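Long-range contacts in MAN26A (Cellulomonas fimi, PDB 2X2Y), which hydrolyses the beta-1,4-mannan backbone from within as a family 26 glycoside hydrolase, the piece here comprising its catalytic barrel and an immunoglobulin-like domain: residues 34-39 against 319-324; 40-45 against 76-81; 401-406 against 452-457. The protein carries 2 engineered substitutions. One frame throughout, in Å; residues are numbered along the deposited sequence. Where two conformers were deposited one is given.

In the fold
Interactions 1 and 2 form one continuous region, with centres 12 Å apart, while interaction 3 lies in a separate domain. Interaction 1 closes the catalytic barrel, and Trp322 carries it to the active site, about 3 Å (side chain to side chain) from Glu282, the predicted nucleophile. Interaction 2, between two loops at the same barrel mouth, is nested inside the chain loop closed by interaction 1. It joins its neighbour through a probable hydrogen bond of 2.6 Å from His38 NE2 to Glu78 OE1; the ion pair of Glu78 with the engineered Arg323 is long and weak. Interaction 3 lies in the immunoglobulin-like domain, its nearest atoms about 36 Å from interaction 1.

Interaction 1 of 3, residues 34-39 against 319-324; sequences FGHQHT and METWRN. Engineered in segment 319-324: Arg323 (natural residue Ala). With FMT (formic acid), chain D.
Phe34 reaches the neighbouring strand with the far end of its ring, where CZ lies 3.8 Å from Thr321 CG2; the ring also meets Phe343 and Phe354, beside the magnesium site. At Gly35 the backbone takes over. Its N donates to Met319 O and its O accepts from Thr321 N (2.9 Å), so that Glu320 is straddled in the parallel manner. Gly35 CA and Glu320 CA come within 3.8 Å, which suits a residue without a side chain.

His36 points its ring edge at the loop beyond the strand. NE2 donates to Asn324 OD1 (3.2 Å) from above the amide's carbonyl plane, ring and amide being turned 80° apart, and OD1 also accepts from the backbone N of Phe331 and Val332. ND1 pairs with Thr39 OG1, which fixes the rotation of the ring. Strands 32-37 and 318-321 are the first and last of the (beta/alpha)8 barrel of clan GH-A, and their pairing closes it.

Gln37 N continues the pattern to Thr321 O. Beyond it, a bend in the side chain (chi2 73°) lays the amide flat over Trp322, the two planes 7° apart. Gln37 CG sits 3.6 Å from the centroid of the six-membered ring in a CH-pi contact, while NE2 donates within its amide plane to the syn lone pair of Glu320 OE2 (2.6 Å). Trp322 NE1 makes a weak bond to formic acid O1 (3.5 Å). Water 1 bridges Gln37 O and Asn324 N. Last, His38 CB approaches CB of the engineered Arg323 at 4.2 Å, its NE2 being taken by Glu78.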
ATOM      1  N   PHE A  34       2.851  15.605   6.206  1.00 14.12           N
ATOM      2  CA  PHE A  34       1.453  15.716   5.798  1.00 13.26           C
ATOM      3  C   PHE A  34       1.298  15.300   4.348  1.00 12.97           C
ATOM      4  O   PHE A  34       2.097  15.699   3.494  1.00 13.12           O
ATOM      5  CB  PHE A  34       0.890  17.132   5.994  1.00 13.17           C
ATOM      6  CG  PHE A  34      -0.490  17.315   5.406  1.00 12.50           C
ATOM      7  CD1 PHE A  34      -1.601  16.706   5.995  1.00 12.22           C
ATOM      8  CD2 PHE A  34      -0.672  18.059   4.239  1.00 12.04           C
ATOM      9  CE1 PHE A  34      -2.887  16.859   5.440  1.00 12.53           C
ATOM     10  CE2 PHE A  34      -1.940  18.211   3.671  1.00 12.29           C
ATOM     11  CZ  PHE A  34      -3.051  17.613   4.271  1.00 12.90           C
ATOM     12  N   GLY A  35       0.264  14.509   4.076  1.00 12.32           N
ATOM     13  CA  GLY A  35       0.011  14.027   2.732  1.00 11.92           C
ATOM     14  C   GLY A  35      -1.372  14.366   2.236  1.00 11.79           C
ATOM     15  O   GLY A  35      -2.313  14.488   3.015  1.00 12.19           O
ATOM     16  N   HIS A  36      -1.503  14.509   0.925  1.00 11.37           N
ATOM     17  CA  HIS A  36      -2.793  14.811   0.326  1.00 10.92           C
ATOM     18  C   HIS A  36      -2.948  14.068  -0.993  1.00 10.82           C
ATOM     19  O   HIS A  36      -2.054  14.089  -1.840  1.00 10.72           O
ATOM     20  CB  HIS A  36      -2.965  16.327   0.144  1.00 10.56           C
ATOM     21  CG  HIS A  36      -4.332  16.730  -0.320  1.00  9.90           C
ATOM     22  ND1 HIS A  36      -4.541  17.737  -1.239  1.00  9.19           N
ATOM     23  CD2 HIS A  36      -5.557  16.251  -0.001  1.00  9.02           C
ATOM     24  CE1 HIS A  36      -5.837  17.871  -1.455  1.00  9.53           C
ATOM     25  NE2 HIS A  36      -6.477  16.978  -0.718  1.00  9.78           N
ATOM     26  N   GLN A  37      -4.087  13.401  -1.155  1.00 11.01           N
ATOM     27  CA  GLN A  37      -4.366  12.625  -2.362  1.00 11.27           C
ATOM     28  C   GLN A  37      -4.689  13.539  -3.537  1.00 11.77           C
ATOM     29  O   GLN A  37      -5.512  14.458  -3.403  1.00 11.58           O
ATOM     30  CB  GLN A  37      -5.531  11.653  -2.108  1.00 11.33           C
ATOM     31  CG  GLN A  37      -5.845  10.693  -3.262  1.00 10.89           C
ATOM     32  CD  GLN A  37      -4.835   9.560  -3.462  1.00 11.34           C
ATOM     33  OE1 GLN A  37      -4.985   8.758  -4.392  1.00 13.40           O
ATOM     34  NE2 GLN A  37      -3.822   9.476  -2.599  1.00  8.62           N
ATOM     35  N   HIS A  38      -4.040  13.294  -4.681  1.00 12.18           N
ATOM     36  CA  HIS A  38      -4.336  14.033  -5.910  1.00 12.89           C
ATOM     37  C   HIS A  38      -4.170  15.531  -5.685  1.00 13.03           C
ATOM     38  O   HIS A  38      -4.959  16.343  -6.184  1.00 13.05           O
ATOM     39  CB  HIS A  38      -5.769  13.738  -6.374  1.00 13.19           C
ATOM     40  CG  HIS A  38      -5.898  12.486  -7.183  1.00 14.61           C
ATOM     41  ND1 HIS A  38      -5.406  12.377  -8.467  1.00 16.36           N
ATOM     42  CD2 HIS A  38      -6.454  11.290  -6.891  1.00 16.06           C
ATOM     43  CE1 HIS A  38      -5.658  11.167  -8.931  1.00 17.37           C
ATOM     44  NE2 HIS A  38      -6.292  10.487  -7.993  1.00 17.38           N
ATOM     45  N   THR A  39      -3.147  15.894  -4.920  1.00 12.98           N
ATOM     46  CA  THR A  39      -3.022  17.261  -4.424  1.00 13.23           C
ATOM     47  C   THR A  39      -2.883  18.319  -5.528  1.00 13.54           C
ATOM     48  O   THR A  39      -3.368  19.446  -5.362  1.00 13.63           O
ATOM     49  CB  THR A  39      -1.913  17.386  -3.335  1.00 13.22           C
ATOM     50  OG1 THR A  39      -2.132  18.582  -2.578  1.00 13.19           O
ATOM     51  CG2 THR A  39      -0.512  17.394  -3.951  1.00 12.03           C
ATOM     52  N   MET A 319       1.055  11.185   7.466  1.00 13.96           N
ATOM     53  CA  MET A 319      -0.386  11.037   7.561  1.00 13.81           C
ATOM     54  C   MET A 319      -1.022  11.719   6.360  1.00 13.65           C
ATOM     55  O   MET A 319      -0.820  12.917   6.137  1.00 13.67           O
ATOM     56  CB  MET A 319      -0.923  11.590   8.897  1.00 13.81           C
ATOM     57  CG  MET A 319      -0.604  13.066   9.191  1.00 13.29           C
ATOM     58  SD  MET A 319      -0.907  13.554  10.906  1.00 14.59           S
ATOM     59  CE  MET A 319      -2.667  13.272  11.102  1.00 12.19           C
ATOM     60  N   GLU A 320      -1.769  10.951   5.574  1.00 13.39           N
ATOM     61  CA  GLU A 320      -2.345  11.462   4.331  1.00 13.30           C
ATOM     62  C   GLU A 320      -3.854  11.591   4.411  1.00 12.85           C
ATOM     63  O   GLU A 320      -4.546  10.647   4.803  1.00 12.76           O
ATOM     64  CB  GLU A 320      -1.987  10.571   3.130  1.00 13.53           C
ATOM     65  CG  GLU A 320      -2.504  11.148   1.803  1.00 13.85           C
ATOM     66  CD  GLU A 320      -2.475  10.192   0.620  1.00 14.52           C
ATOM     67  OE1 GLU A 320      -1.852   9.108   0.673  1.00 16.15           O
ATOM     68  OE2 GLU A 320      -3.089  10.551  -0.399  1.00 16.17           O
ATOM     69  N   THR A 321      -4.368  12.758   4.031  1.00 12.24           N
ATOM     70  CA  THR A 321      -5.802  12.898   3.865  1.00 11.66           C
ATOM     71  C   THR A 321      -6.213  12.862   2.382  1.00 11.74           C
ATOM     72  O   THR A 321      -5.364  12.861   1.487  1.00 11.37           O
ATOM     73  CB  THR A 321      -6.406  14.102   4.656  1.00 11.67           C
ATOM     74  OG1 THR A 321      -7.801  13.852   4.869  1.00 10.90           O
ATOM     75  CG2 THR A 321      -6.193  15.445   3.933  1.00 10.51           C
ATOM     76  N   TRP A 322      -7.517  12.811   2.141  1.00 11.67           N
ATOM     77  CA  TRP A 322      -8.017  12.401   0.847  1.00 12.07           C
ATOM     78  C   TRP A 322      -8.288  13.560  -0.124  1.00 12.73           C
ATOM     79  O   TRP A 322      -8.048  14.729   0.175  1.00 12.65           O
ATOM     80  CB  TRP A 322      -9.231  11.456   0.996  1.00 11.54           C
ATOM     81  CG  TRP A 322      -9.308  10.425  -0.120  1.00 11.24           C
ATOM     82  CD1 TRP A 322     -10.324  10.263  -1.034  1.00 10.61           C
ATOM     83  CD2 TRP A 322      -8.308   9.444  -0.458  1.00 10.81           C
ATOM     84  NE1 TRP A 322     -10.016   9.240  -1.909  1.00 11.26           N
ATOM     85  CE2 TRP A 322      -8.790   8.720  -1.576  1.00 11.36           C
ATOM     86  CE3 TRP A 322      -7.050   9.109   0.076  1.00 11.13           C
ATOM     87  CZ2 TRP A 322      -8.059   7.673  -2.167  1.00 11.63           C
ATOM     88  CZ3 TRP A 322      -6.324   8.063  -0.515  1.00 10.96           C
ATOM     89  CH2 TRP A 322      -6.836   7.362  -1.623  1.00 10.81           C
ATOM     90  N   ARG A 323      -8.800  13.202  -1.289  1.00 13.71           N
ATOM     91  CA  ARG A 323      -8.827  14.062  -2.448  1.00 15.12           C
ATOM     92  C   ARG A 323      -9.877  15.180  -2.392  1.00 15.43           C
ATOM     93  O   ARG A 323     -10.985  15.001  -1.872  1.00 15.31           O
ATOM     94  CB  ARG A 323      -8.909  13.160  -3.683  1.00 15.37           C
ATOM     95  CG  ARG A 323      -9.922  13.452  -4.735  1.00 17.72           C
ATOM     96  CD  ARG A 323     -10.297  12.102  -5.317  1.00 21.31           C
ATOM     97  NE  ARG A 323     -10.857  12.188  -6.654  1.00 24.16           N
ATOM     98  CZ  ARG A 323     -12.100  11.849  -6.977  1.00 25.20           C
ATOM     99  NH1 ARG A 323     -12.947  11.408  -6.063  1.00 25.85           N
ATOM    100  NH2 ARG A 323     -12.494  11.961  -8.231  1.00 27.67           N
ATOM    101  N   ASN A 324      -9.479  16.353  -2.880  1.00 15.82           N
ATOM    102  CA  ASN A 324     -10.375  17.502  -2.984  1.00 16.07           C
ATOM    103  C   ASN A 324     -11.127  17.484  -4.312  1.00 16.75           C
ATOM    104  O   ASN A 324     -10.795  18.213  -5.245  1.00 16.49           O
ATOM    105  CB  ASN A 324      -9.613  18.824  -2.769  1.00 15.45           C
ATOM    106  CG  ASN A 324      -9.441  19.181  -1.288  1.00 14.97           C
ATOM    107  OD1 ASN A 324      -9.382  18.305  -0.404  1.00 13.43           O
ATOM    108  ND2 ASN A 324      -9.357  20.482  -1.011  1.00 12.24           N
TER
HETATM  109  C   FMT D1467     -11.484   7.318  -4.475  1.00 42.68           C
HETATM  110  O1  FMT D1467     -10.555   7.876  -5.068  1.00 42.75           O
HETATM  111  O2  FMT D1467     -12.678   7.584  -4.633  1.00 42.49           O
HETATM  112  O   HOH W   1      -6.918  16.730  -4.066  1.00  9.77           O

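Interaction 2 of 3, residues 40-45 against 76-81; sequences TSFGLT and GNERPG
Phe42 carries CG anti to its carbonyl carbon, beside the backbone N (chi1 -75°), and Arg79 makes the same choice (chi1 -60°), which sets the CE2-CZ side of the phenylalanine ring against the base of the arginine. Both residues belong to loops that leave the C-terminal ends of the first two strands of the (beta/alpha)8 barrel, the end at which enzymes of this fold place their active sites; the contact therefore joins neighbouring loops at the mouth of the barrel.

Phe42 CE2 lies 3.8 Å from Arg79 CB, and the neighbouring ring atom meets the backbone, Phe42 CZ lying 3.7 Å from Arg79 N. Glu78 CB comes to the ring edge, near its plane, at 4.2 Å from Phe42 CE2. Only the root of the arginine takes part: in the conformer given, its chain bends at chi2 and the guanidinium leads away from the other loop. Elsewhere on Phe42, His38 meets the ring edge-to-face and the engineered Arg323 makes a cation-pi contact, so the phenylalanine ties this loop pair to the loop residues that follow strands 32-37 and 318-321.

No hydrogen bond crosses between the two loops. Ser41 OG, although 3.5 Å from Arg79 O, has its polar partner in His38 ND1, and Glu78 OE1 likewise turns to His38, so one histidine ring links a residue of each loop. Helix 87-104 lies against both sides of the contact through Tyr97, which touches Ser41 and Pro80.

The peptide bond before Pro80 is cis, which places Arg79 O and Pro80 CD on the same side, both facing Ser41: Ser41 CB stands 3.6 Å from that oxygen and 4.1 Å from Pro80 CD.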
ATOM      1  N   THR A  40      -2.256  17.944  -6.648  1.00 13.68           N
ATOM      2  CA  THR A  40      -2.065  18.849  -7.781  1.00 13.86           C
ATOM      3  C   THR A  40      -2.930  18.527  -8.995  1.00 14.20           C
ATOM      4  O   THR A  40      -2.782  19.161 -10.045  1.00 14.48           O
ATOM      5  CB  THR A  40      -0.584  18.897  -8.254  1.00 13.81           C
ATOM      6  OG1 THR A  40      -0.151  17.584  -8.644  1.00 13.86           O
ATOM      7  CG2 THR A  40       0.348  19.482  -7.174  1.00 13.05           C
ATOM      8  N   SER A  41      -3.808  17.535  -8.869  1.00 14.06           N
ATOM      9  CA  SER A  41      -4.686  17.149  -9.975  1.00 14.36           C
ATOM     10  C   SER A  41      -6.167  17.428  -9.711  1.00 14.41           C
ATOM     11  O   SER A  41      -6.950  17.519 -10.653  1.00 14.37           O
ATOM     12  CB  SER A  41      -4.475  15.680 -10.361  1.00 14.39           C
ATOM     13  OG  SER A  41      -4.696  14.831  -9.258  1.00 14.65           O
ATOM     14  N   PHE A  42      -6.537  17.549  -8.439  1.00 14.28           N
ATOM     15  CA  PHE A  42      -7.898  17.911  -8.040  1.00 14.51           C
ATOM     16  C   PHE A  42      -7.794  19.028  -7.004  1.00 14.76           C
ATOM     17  O   PHE A  42      -7.074  18.893  -6.003  1.00 14.40           O
ATOM     18  CB  PHE A  42      -8.643  16.714  -7.423  1.00 14.54           C
ATOM     19  CG  PHE A  42      -9.106  15.682  -8.422  1.00 14.66           C
ATOM     20  CD1 PHE A  42     -10.413  15.701  -8.908  1.00 15.58           C
ATOM     21  CD2 PHE A  42      -8.248  14.672  -8.856  1.00 14.47           C
ATOM     22  CE1 PHE A  42     -10.849  14.742  -9.828  1.00 15.85           C
ATOM     23  CE2 PHE A  42      -8.672  13.712  -9.767  1.00 14.58           C
ATOM     24  CZ  PHE A  42      -9.971  13.742 -10.255  1.00 15.46           C
ATOM     25  N   GLY A  43      -8.501  20.129  -7.256  1.00 14.67           N
ATOM     26  CA  GLY A  43      -8.529  21.255  -6.325  1.00 15.01           C
ATOM     27  C   GLY A  43      -9.755  22.127  -6.479  1.00 15.29           C
ATOM     28  O   GLY A  43     -10.367  22.155  -7.545  1.00 15.24           O
ATOM     29  N   LEU A  44     -10.111  22.847  -5.415  1.00 15.70           N
ATOM     30  CA  LEU A  44     -11.275  23.739  -5.444  1.00 15.85           C
ATOM     31  C   LEU A  44     -10.879  25.203  -5.580  1.00 15.69           C
ATOM     32  O   LEU A  44     -11.733  26.043  -5.822  1.00 15.24           O
ATOM     33  CB  LEU A  44     -12.161  23.570  -4.196  1.00 16.13           C
ATOM     34  CG  LEU A  44     -12.593  22.208  -3.624  1.00 17.37           C
ATOM     35  CD1 LEU A  44     -13.892  22.401  -2.880  1.00 17.76           C
ATOM     36  CD2 LEU A  44     -12.758  21.124  -4.673  1.00 18.28           C
ATOM     37  N   THR A  45      -9.587  25.498  -5.407  1.00 15.64           N
ATOM     38  CA  THR A  45      -9.076  26.871  -5.478  1.00 15.60           C
ATOM     39  C   THR A  45      -8.002  27.027  -6.541  1.00 15.94           C
ATOM     40  O   THR A  45      -7.451  28.113  -6.710  1.00 16.33           O
ATOM     41  CB  THR A  45      -8.471  27.352  -4.125  1.00 15.68           C
ATOM     42  OG1 THR A  45      -7.239  26.664  -3.857  1.00 15.31           O
ATOM     43  CG2 THR A  45      -9.455  27.152  -2.964  1.00 15.03           C
ATOM     44  N   GLY A  76      -7.837   5.908 -16.727  1.00 21.05           N
ATOM     45  CA  GLY A  76      -8.499   7.089 -17.300  1.00 21.16           C
ATOM     46  C   GLY A  76      -9.702   7.569 -16.500  1.00 21.55           C
ATOM     47  O   GLY A  76     -10.493   8.383 -16.982  1.00 21.47           O
ATOM     48  N   ASN A  77      -9.843   7.069 -15.274  1.00 21.78           N
ATOM     49  CA  ASN A  77     -10.979   7.420 -14.426  1.00 21.73           C
ATOM     50  C   ASN A  77     -10.710   8.571 -13.474  1.00 21.37           C
ATOM     51  O   ASN A  77     -11.645   9.133 -12.903  1.00 21.39           O
ATOM     52  CB  ASN A  77     -11.486   6.193 -13.669  1.00 22.05           C
ATOM     53  CG  ASN A  77     -12.108   5.149 -14.598  1.00 23.97           C
ATOM     54  OD1 ASN A  77     -12.842   5.484 -15.540  1.00 26.17           O
ATOM     55  ND2 ASN A  77     -11.815   3.879 -14.339  1.00 24.42           N
ATOM     56  N   GLU A  78      -9.437   8.922 -13.302  1.00 20.92           N
ATOM     57  CA  GLU A  78      -9.070  10.090 -12.496  1.00 20.83           C
ATOM     58  C   GLU A  78      -7.996  10.930 -13.176  1.00 20.80           C
ATOM     59  O   GLU A  78      -7.032  10.393 -13.719  1.00 20.49           O
ATOM     60  CB  GLU A  78      -8.596   9.695 -11.089  1.00 20.34           C
ATOM     61  CG  GLU A  78      -9.704   9.319 -10.113  1.00 20.49           C
ATOM     62  CD  GLU A  78      -9.185   8.939  -8.718  1.00 21.34           C
ATOM     63  OE1 GLU A  78      -8.000   8.559  -8.571  1.00 21.60           O
ATOM     64  OE2 GLU A  78      -9.973   9.007  -7.752  1.00 23.26           O
ATOM     65  N   ARG A  79      -8.194  12.247 -13.125  1.00 21.00           N
ATOM     66  CA  ARG A  79      -7.216  13.214 -13.605  0.50 21.23           C
ATOM     67  C   ARG A  79      -5.855  12.979 -12.950  1.00 21.49           C
ATOM     68  O   ARG A  79      -5.785  12.635 -11.765  1.00 21.41           O
ATOM     69  CB  ARG A  79      -7.695  14.649 -13.343  0.50 21.22           C
ATOM     70  CG  ARG A  79      -9.022  15.024 -14.004  0.50 21.17           C
ATOM     71  CD  ARG A  79      -8.991  14.850 -15.522  0.50 21.75           C
ATOM     72  NE  ARG A  79     -10.161  15.451 -16.167  0.50 22.91           N
ATOM     73  CZ  ARG A  79     -10.122  16.504 -16.981  0.50 22.66           C
ATOM     74  NH1 ARG A  79     -11.240  16.968 -17.511  0.50 23.11           N
ATOM     75  NH2 ARG A  79      -8.971  17.091 -17.278  0.50 22.26           N
ATOM     76  N   PRO A  80      -4.755  13.164 -13.717  1.00 21.98           N
ATOM     77  CA  PRO A  80      -4.614  13.646 -15.107  1.00 22.45           C
ATOM     78  C   PRO A  80      -5.015  12.665 -16.220  1.00 22.93           C
ATOM     79  O   PRO A  80      -5.020  13.055 -17.393  1.00 23.32           O
ATOM     80  CB  PRO A  80      -3.121  13.969 -15.208  1.00 22.09           C
ATOM     81  CG  PRO A  80      -2.483  13.018 -14.273  1.00 22.34           C
ATOM     82  CD  PRO A  80      -3.440  12.843 -13.125  1.00 21.86           C
ATOM     83  N   GLY A  81      -5.336  11.422 -15.864  1.00 23.28           N
ATOM     84  CA  GLY A  81      -5.788  10.431 -16.834  1.00 24.02           C
ATOM     85  C   GLY A  81      -7.135  10.783 -17.444  1.00 25.03           C
ATOM     86  O   GLY A  81      -7.978  11.413 -16.796  1.00 24.98           O
TER

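Interaction 3 of 3, residues 401-406 against 452-457; sequences DVQSVT and TTAAGT
Backbone hydrogen bonds carry most of the contact between Asp401-Ser404 and Thr452-Ala454, which run antiparallel. Ala454 N donates to Asp401 O (2.8 Å) and Thr452 N to Ser404 O. Between them lies a classic beta bulge: Gln403 and Ser404 both face Thr452, whose O takes a firm bond from Gln403 N (2.8 Å) and a weak one from Ser404 N (3.4 Å).

Nonpolar contact is sparse. Val402 CG2 meets Thr453 CG2 at 4.1 Å where both side chains also touch Val397 of strand 391-398, within the immunoglobulin-like domain, and Asp401 CB touches Ala454 CB.

Side-chain polar bonds shape the hairpin between strands 445-453 and 456-464. Thr453 OG1, held between its backbone N and carbonyl carbon (chi1 81°), accepts from Ala455 N (3.0 Å), an ST turn, and donates to Gly456 O (2.6 Å) on a lone pair. A valine here would probably leave Ala455 N without this acceptor and Gly456 O with one donor fewer. Across the bulge, water 2 bridges Ser404 OG and Thr452 OG1.

With main-chain bonds dominant and the hydroxyls joined through water, this pairing probably depends more on backbone geometry than on side-chain burial.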
ATOM      1  N   ASP A 401      18.653 -19.848  -3.972  1.00 29.17           N
ATOM      2  CA  ASP A 401      18.691 -20.865  -5.025  1.00 29.39           C
ATOM      3  C   ASP A 401      18.032 -22.150  -4.535  1.00 28.78           C
ATOM      4  O   ASP A 401      18.261 -22.587  -3.413  1.00 28.76           O
ATOM      5  CB  ASP A 401      20.130 -21.136  -5.487  1.00 29.98           C
ATOM      6  CG  ASP A 401      20.745 -19.954  -6.249  1.00 32.75           C
ATOM      7  OD1 ASP A 401      19.994 -19.141  -6.847  1.00 35.59           O
ATOM      8  OD2 ASP A 401      21.991 -19.836  -6.258  1.00 35.15           O
ATOM      9  N   VAL A 402      17.211 -22.751  -5.388  1.00 28.27           N
ATOM     10  CA  VAL A 402      16.382 -23.888  -4.997  1.00 27.71           C
ATOM     11  C   VAL A 402      16.773 -25.137  -5.780  1.00 27.50           C
ATOM     12  O   VAL A 402      16.900 -25.093  -7.009  1.00 27.71           O
ATOM     13  CB  VAL A 402      14.869 -23.574  -5.200  1.00 27.83           C
ATOM     14  CG1 VAL A 402      13.985 -24.691  -4.657  1.00 27.25           C
ATOM     15  CG2 VAL A 402      14.510 -22.245  -4.545  1.00 27.33           C
ATOM     16  N   GLN A 403      16.955 -26.239  -5.046  1.00 27.13           N
ATOM     17  CA  GLN A 403      17.308 -27.524  -5.635  0.50 26.84           C
ATOM     18  C   GLN A 403      16.074 -28.400  -5.898  1.00 26.55           C
ATOM     19  O   GLN A 403      15.959 -29.025  -6.957  1.00 26.55           O
ATOM     20  CB  GLN A 403      18.338 -28.249  -4.754  0.50 26.94           C
ATOM     21  CG  GLN A 403      19.766 -27.679  -4.849  0.50 27.44           C
ATOM     22  CD  GLN A 403      20.082 -26.624  -3.790  0.50 27.97           C
ATOM     23  OE1 GLN A 403      20.299 -26.947  -2.620  0.50 28.34           O
ATOM     24  NE2 GLN A 403      20.139 -25.363  -4.206  0.50 27.52           N
ATOM     25  N   SER A 404      15.150 -28.442  -4.939  1.00 25.92           N
ATOM     26  CA  SER A 404      13.911 -29.211  -5.092  1.00 25.24           C
ATOM     27  C   SER A 404      12.787 -28.636  -4.234  1.00 24.68           C
ATOM     28  O   SER A 404      13.044 -27.938  -3.255  1.00 24.57           O
ATOM     29  CB  SER A 404      14.137 -30.697  -4.750  1.00 25.25           C
ATOM     30  OG  SER A 404      14.278 -30.901  -3.351  1.00 25.11           O
ATOM     31  N   VAL A 405      11.544 -28.928  -4.618  1.00 24.18           N
ATOM     32  CA  VAL A 405      10.359 -28.606  -3.813  1.00 23.50           C
ATOM     33  C   VAL A 405       9.425 -29.817  -3.819  1.00 23.64           C
ATOM     34  O   VAL A 405       9.091 -30.345  -4.876  1.00 23.41           O
ATOM     35  CB  VAL A 405       9.601 -27.342  -4.326  1.00 23.38           C
ATOM     36  CG1 VAL A 405       8.379 -27.043  -3.452  1.00 22.46           C
ATOM     37  CG2 VAL A 405      10.521 -26.129  -4.375  1.00 22.44           C
ATOM     38  N   THR A 406       9.026 -30.254  -2.628  1.00 23.77           N
ATOM     39  CA  THR A 406       8.126 -31.393  -2.458  1.00 24.24           C
ATOM     40  C   THR A 406       6.885 -30.941  -1.691  1.00 24.23           C
ATOM     41  O   THR A 406       6.983 -30.098  -0.807  1.00 24.06           O
ATOM     42  CB  THR A 406       8.841 -32.566  -1.707  1.00 24.28           C
ATOM     43  OG1 THR A 406       9.953 -33.022  -2.492  1.00 25.21           O
ATOM     44  CG2 THR A 406       7.905 -33.746  -1.476  1.00 24.72           C
ATOM     45  N   THR A 452      14.183 -27.509  -0.604  1.00 23.97           N
ATOM     46  CA  THR A 452      15.606 -27.700  -0.338  1.00 24.24           C
ATOM     47  C   THR A 452      16.354 -26.605  -1.087  1.00 24.46           C
ATOM     48  O   THR A 452      16.337 -26.557  -2.323  1.00 24.12           O
ATOM     49  CB  THR A 452      16.082 -29.108  -0.777  1.00 24.30           C
ATOM     50  OG1 THR A 452      15.280 -30.102  -0.130  1.00 24.48           O
ATOM     51  CG2 THR A 452      17.541 -29.335  -0.411  1.00 24.59           C
ATOM     52  N   THR A 453      16.987 -25.712  -0.328  1.00 24.96           N
ATOM     53  CA  THR A 453      17.582 -24.496  -0.897  1.00 25.36           C
ATOM     54  C   THR A 453      19.017 -24.253  -0.426  1.00 25.81           C
ATOM     55  O   THR A 453      19.500 -24.921   0.487  1.00 25.87           O
ATOM     56  CB  THR A 453      16.737 -23.229  -0.558  1.00 25.39           C
ATOM     57  OG1 THR A 453      17.046 -22.778   0.769  1.00 25.11           O
ATOM     58  CG2 THR A 453      15.228 -23.490  -0.690  1.00 24.63           C
ATOM     59  N   ALA A 454      19.677 -23.275  -1.044  1.00 26.40           N
ATOM     60  CA  ALA A 454      21.031 -22.870  -0.658  1.00 26.99           C
ATOM     61  C   ALA A 454      21.057 -22.183   0.719  1.00 27.37           C
ATOM     62  O   ALA A 454      22.122 -22.015   1.325  1.00 27.79           O
ATOM     63  CB  ALA A 454      21.637 -21.972  -1.729  1.00 26.61           C
ATOM     64  N   ALA A 455      19.881 -21.793   1.203  1.00 27.50           N
ATOM     65  CA  ALA A 455      19.734 -21.191   2.523  1.00 27.70           C
ATOM     66  C   ALA A 455      19.199 -22.210   3.524  1.00 27.74           C
ATOM     67  O   ALA A 455      18.836 -21.864   4.640  1.00 28.15           O
ATOM     68  CB  ALA A 455      18.807 -19.985   2.446  1.00 27.69           C
ATOM     69  N   GLY A 456      19.145 -23.468   3.110  1.00 27.83           N
ATOM     70  CA  GLY A 456      18.646 -24.533   3.957  1.00 27.97           C
ATOM     71  C   GLY A 456      17.243 -24.984   3.604  1.00 28.07           C
ATOM     72  O   GLY A 456      16.712 -24.654   2.539  1.00 28.19           O
ATOM     73  N   THR A 457      16.651 -25.748   4.511  1.00 27.78           N
ATOM     74  CA  THR A 457      15.313 -26.270   4.326  1.00 27.82           C
ATOM     75  C   THR A 457      14.249 -25.264   4.771  1.00 27.82           C
ATOM     76  O   THR A 457      14.291 -24.744   5.888  1.00 27.99           O
ATOM     77  CB  THR A 457      15.153 -27.629   5.025  1.00 27.75           C
ATOM     78  OG1 THR A 457      16.090 -28.548   4.445  1.00 28.32           O
ATOM     79  CG2 THR A 457      13.748 -28.178   4.845  1.00 26.75           C
TER
HETATM   80  O   HOH W   2      12.519 -30.751  -1.213  1.00 18.35           O